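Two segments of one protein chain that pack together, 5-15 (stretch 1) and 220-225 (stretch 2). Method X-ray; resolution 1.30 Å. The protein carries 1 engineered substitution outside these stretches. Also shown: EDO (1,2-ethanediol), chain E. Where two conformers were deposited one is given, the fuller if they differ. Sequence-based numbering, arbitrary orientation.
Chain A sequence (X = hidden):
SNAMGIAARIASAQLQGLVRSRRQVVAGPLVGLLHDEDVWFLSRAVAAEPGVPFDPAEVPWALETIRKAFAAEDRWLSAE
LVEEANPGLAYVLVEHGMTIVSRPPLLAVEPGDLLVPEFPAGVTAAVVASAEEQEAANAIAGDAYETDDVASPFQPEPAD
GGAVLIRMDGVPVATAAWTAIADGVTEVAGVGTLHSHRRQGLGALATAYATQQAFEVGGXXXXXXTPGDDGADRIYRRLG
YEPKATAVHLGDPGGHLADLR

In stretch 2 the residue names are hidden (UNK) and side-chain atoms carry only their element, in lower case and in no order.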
# COMPACT_ATOMS: atom_id res chain seq x y z
N GLY A 5 -13.27 -13.56 -4.16
CA GLY A 5 -12.01 -13.90 -3.55
C GLY A 5 -11.29 -12.74 -2.90
O GLY A 5 -11.55 -11.58 -3.14
N ILE A 6 -10.31 -13.09 -2.10
CA ILE A 6 -9.55 -12.11 -1.33
C ILE A 6 -8.78 -11.16 -2.27
O ILE A 6 -8.66 -9.96 -1.99
CB ILE A 6 -8.63 -12.79 -0.29
CG1 ILE A 6 -8.05 -11.75 0.67
CG2 ILE A 6 -7.49 -13.60 -0.96
CD1 ILE A 6 -7.29 -12.37 1.83
N ALA A 7 -8.21 -11.65 -3.38
CA ALA A 7 -7.45 -10.78 -4.29
C ALA A 7 -8.34 -9.66 -4.84
O ALA A 7 -7.98 -8.48 -4.86
CB ALA A 7 -6.80 -11.59 -5.40
N ALA A 8 -9.51 -10.04 -5.33
CA ALA A 8 -10.47 -9.08 -5.84
C ALA A 8 -10.95 -8.13 -4.74
O ALA A 8 -11.12 -6.94 -5.01
CB ALA A 8 -11.66 -9.77 -6.53
N ARG A 9 -11.16 -8.64 -3.52
CA ARG A 9 -11.59 -7.77 -2.42
C ARG A 9 -10.52 -6.70 -2.16
O ARG A 9 -10.85 -5.52 -1.98
CB ARG A 9 -11.83 -8.61 -1.20
CG ARG A 9 -12.34 -7.77 -0.05
CD ARG A 9 -12.60 -8.58 1.19
NE ARG A 9 -12.94 -7.68 2.29
CZ ARG A 9 -12.90 -8.03 3.56
NH1 ARG A 9 -12.51 -9.25 3.92
NH2 ARG A 9 -13.15 -7.12 4.48
N ILE A 10 -9.25 -7.10 -2.13
CA ILE A 10 -8.17 -6.18 -1.87
C ILE A 10 -8.05 -5.16 -3.00
O ILE A 10 -7.97 -3.94 -2.76
CB ILE A 10 -6.85 -6.90 -1.66
CG1 ILE A 10 -6.91 -7.65 -0.29
CG2 ILE A 10 -5.67 -5.94 -1.72
CD1 ILE A 10 -5.73 -8.59 -0.06
N ALA A 11 -8.09 -5.62 -4.24
CA ALA A 11 -7.98 -4.69 -5.38
C ALA A 11 -9.13 -3.68 -5.38
O ALA A 11 -8.94 -2.49 -5.66
CB ALA A 11 -7.91 -5.46 -6.69
N SER A 12 -10.33 -4.14 -5.12
CA SER A 12 -11.50 -3.29 -5.10
C SER A 12 -11.42 -2.25 -3.97
O SER A 12 -11.77 -1.09 -4.17
CB SER A 12 -12.80 -4.11 -4.98
OG SER A 12 -13.08 -4.83 -6.16
N ALA A 13 -10.95 -2.67 -2.81
CA ALA A 13 -10.80 -1.77 -1.69
C ALA A 13 -9.71 -0.75 -1.97
O ALA A 13 -9.85 0.44 -1.58
CB ALA A 13 -10.49 -2.54 -0.41
N GLN A 14 -8.62 -1.16 -2.62
CA GLN A 14 -7.58 -0.22 -2.99
C GLN A 14 -8.15 0.87 -3.90
O GLN A 14 -7.90 2.05 -3.71
CB GLN A 14 -6.44 -0.96 -3.67
CG GLN A 14 -5.25 -0.10 -4.00
CD GLN A 14 -4.26 -0.89 -4.81
OE1 GLN A 14 -3.25 -1.34 -4.29
NE2 GLN A 14 -4.58 -1.13 -6.08
N LEU A 15 -8.91 0.46 -4.91
CA LEU A 15 -9.53 1.43 -5.81
C LEU A 15 -10.45 2.40 -5.06
O LEU A 15 -10.38 3.60 -5.27
CB LEU A 15 -10.26 0.72 -6.92
CG LEU A 15 -11.01 1.55 -7.94
CD1 LEU A 15 -10.14 2.57 -8.64
CD2 LEU A 15 -11.75 0.65 -8.93
N UNK A 220 -11.38 -2.18 10.83
CA UNK A 220 -10.95 -3.06 9.74
C UNK A 220 -11.29 -4.51 10.11
O UNK A 220 -11.16 -4.89 11.30
c UNK A 220 -9.47 -2.92 9.46
N UNK A 221 -11.61 -5.30 9.10
CA UNK A 221 -11.75 -6.75 9.23
C UNK A 221 -10.71 -7.55 8.43
O UNK A 221 -10.64 -8.77 8.53
o UNK A 221 -13.38 -6.88 7.45
c UNK A 221 -14.19 -6.45 9.71
c UNK A 221 -13.17 -7.18 8.83
N UNK A 222 -9.92 -6.85 7.64
CA UNK A 222 -8.84 -7.47 6.88
C UNK A 222 -7.69 -6.47 6.77
O UNK A 222 -7.97 -5.29 6.41
c UNK A 222 -8.28 -8.57 4.57
c UNK A 222 -7.81 -9.91 5.12
c UNK A 222 -8.80 -8.70 3.13
c UNK A 222 -9.31 -7.91 5.47
N UNK A 223 -6.43 -6.89 7.00
CA UNK A 223 -5.26 -6.04 6.81
C UNK A 223 -4.33 -6.73 5.85
O UNK A 223 -4.18 -7.94 5.93
c UNK A 223 -4.54 -5.77 8.14
N UNK A 224 -3.72 -5.97 4.94
CA UNK A 224 -2.73 -6.50 4.04
C UNK A 224 -1.54 -5.60 3.98
O UNK A 224 -1.62 -4.41 4.30
c UNK A 224 -1.04 -3.96 -0.36
c UNK A 224 -4.89 -4.87 1.95
c UNK A 224 -3.68 -5.56 1.89
n UNK A 224 -4.85 -3.77 1.13
c UNK A 224 -1.83 -2.92 -0.81
c UNK A 224 -2.85 -4.80 1.00
c UNK A 224 -3.29 -6.78 2.65
c UNK A 224 -3.65 -3.69 0.52
c UNK A 224 -1.53 -4.93 0.54
c UNK A 224 -3.16 -2.76 -0.40
N UNK A 225 -0.41 -6.16 3.59
CA UNK A 225 0.82 -5.42 3.35
C UNK A 225 1.67 -6.09 2.31
O UNK A 225 1.45 -7.25 1.97
c UNK A 225 3.41 -7.00 4.74
c UNK A 225 2.11 -6.44 5.37
c UNK A 225 2.31 -6.13 6.86
c UNK A 225 1.62 -5.22 4.62
C1 EDO E . -6.64 -0.17 1.58
O1 EDO E . -6.40 -1.18 0.59
C2 EDO E . -8.09 0.28 1.49
O2 EDO E . -8.23 1.47 0.68
O HOH W 1 -12.16 -10.24 6.62

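Position 220 carries a single side-chain carbon, directed sideways to the helix of stretch 1 and making no contact with it. One carbon is the mark of an alanine; A220 lies in the loop before the strand and takes no part in the contact.

At position 221 the first side-chain carbon bears one oxygen and one further carbon. The oxygen lies near R9 NH2, at the edge of the guanidinium and near its plane, where the N-H groups point. A beta-branched side chain with a hydroxyl is threonine, and R9 NH2 donates a hydrogen bond to T221 OG1 at 3.0 Å, with an N-H...acceptor angle of 151°. A water bridges the same two residues, accepting from R9 NH1 at 2.9 Å and donating to the backbone T221 O at 2.8 Å.

Position 222 has four side-chain carbons, forked at the second, and no heteroatom. Its CB lies over one face of the R9 guanidinium, 3.8 Å from R9 NH1, while one terminal methyl reaches the isoleucines of the helix. Four carbons would also suit isoleucine, but that side chain branches at CB; the fork one carbon further out makes this leucine. Its chi1 of 180° (t) and chi2 of 65° (p) place L222 CD2 4.0 Å from both I6 CG1 and I10 CG1, so a single methyl touches residues one helical turn apart.

Position 223 again shows one carbon, directed away from the helix, as expected for alternate residues of a strand. This is alanine, and A223 takes no part in the contact.

At position 224 one carbon leads to fused five- and six-membered rings holding eight carbons and one nitrogen. I10 CG2 lies over one face of the rings, and Q14 OE1 approaches them obliquely. This is an indole, and the residue is tryptophan. I10 CG2 is 3.7 Å from the centroid of the five-membered ring of W224 and 12° off its normal, a CH-pi contact. The ring nitrogen points along the ring plane instead: W224 NE1 donates to EDO O1 at 3.1 Å, and EDO O2 donates to A13 O at 3.0 Å, so the diol, probably from the crystallisation liquor, bridges the indole and the helix backbone. Further along the helix, Q14 OE1 lies 4.1 Å from W224 CH2.

Position 225 has four carbons forked at the second and is out of reach of the helix; it is leucine, L225.

The contact rests on strand alternation: L222 and W224 point toward the helix, whereas A223 between them points away. The helix crosses the strand at 84°, nearly perpendicular, and I10 stands at the centre, its CA 8.0 Å from W224 CA. I10 meets both strand side chains, with CG2 lying over the indole face and CG1 near the leucine methyl and also close to the indole. I6 extends the apolar patch, and R9 adds a polar margin by covering L222 CB with its guanidinium face while bonding T221 at its edge. The two stretches together bury 350 Å², a compact apolar contact with polar bonding at its border.

Stretch 2, residues 220-225: ATLAWL
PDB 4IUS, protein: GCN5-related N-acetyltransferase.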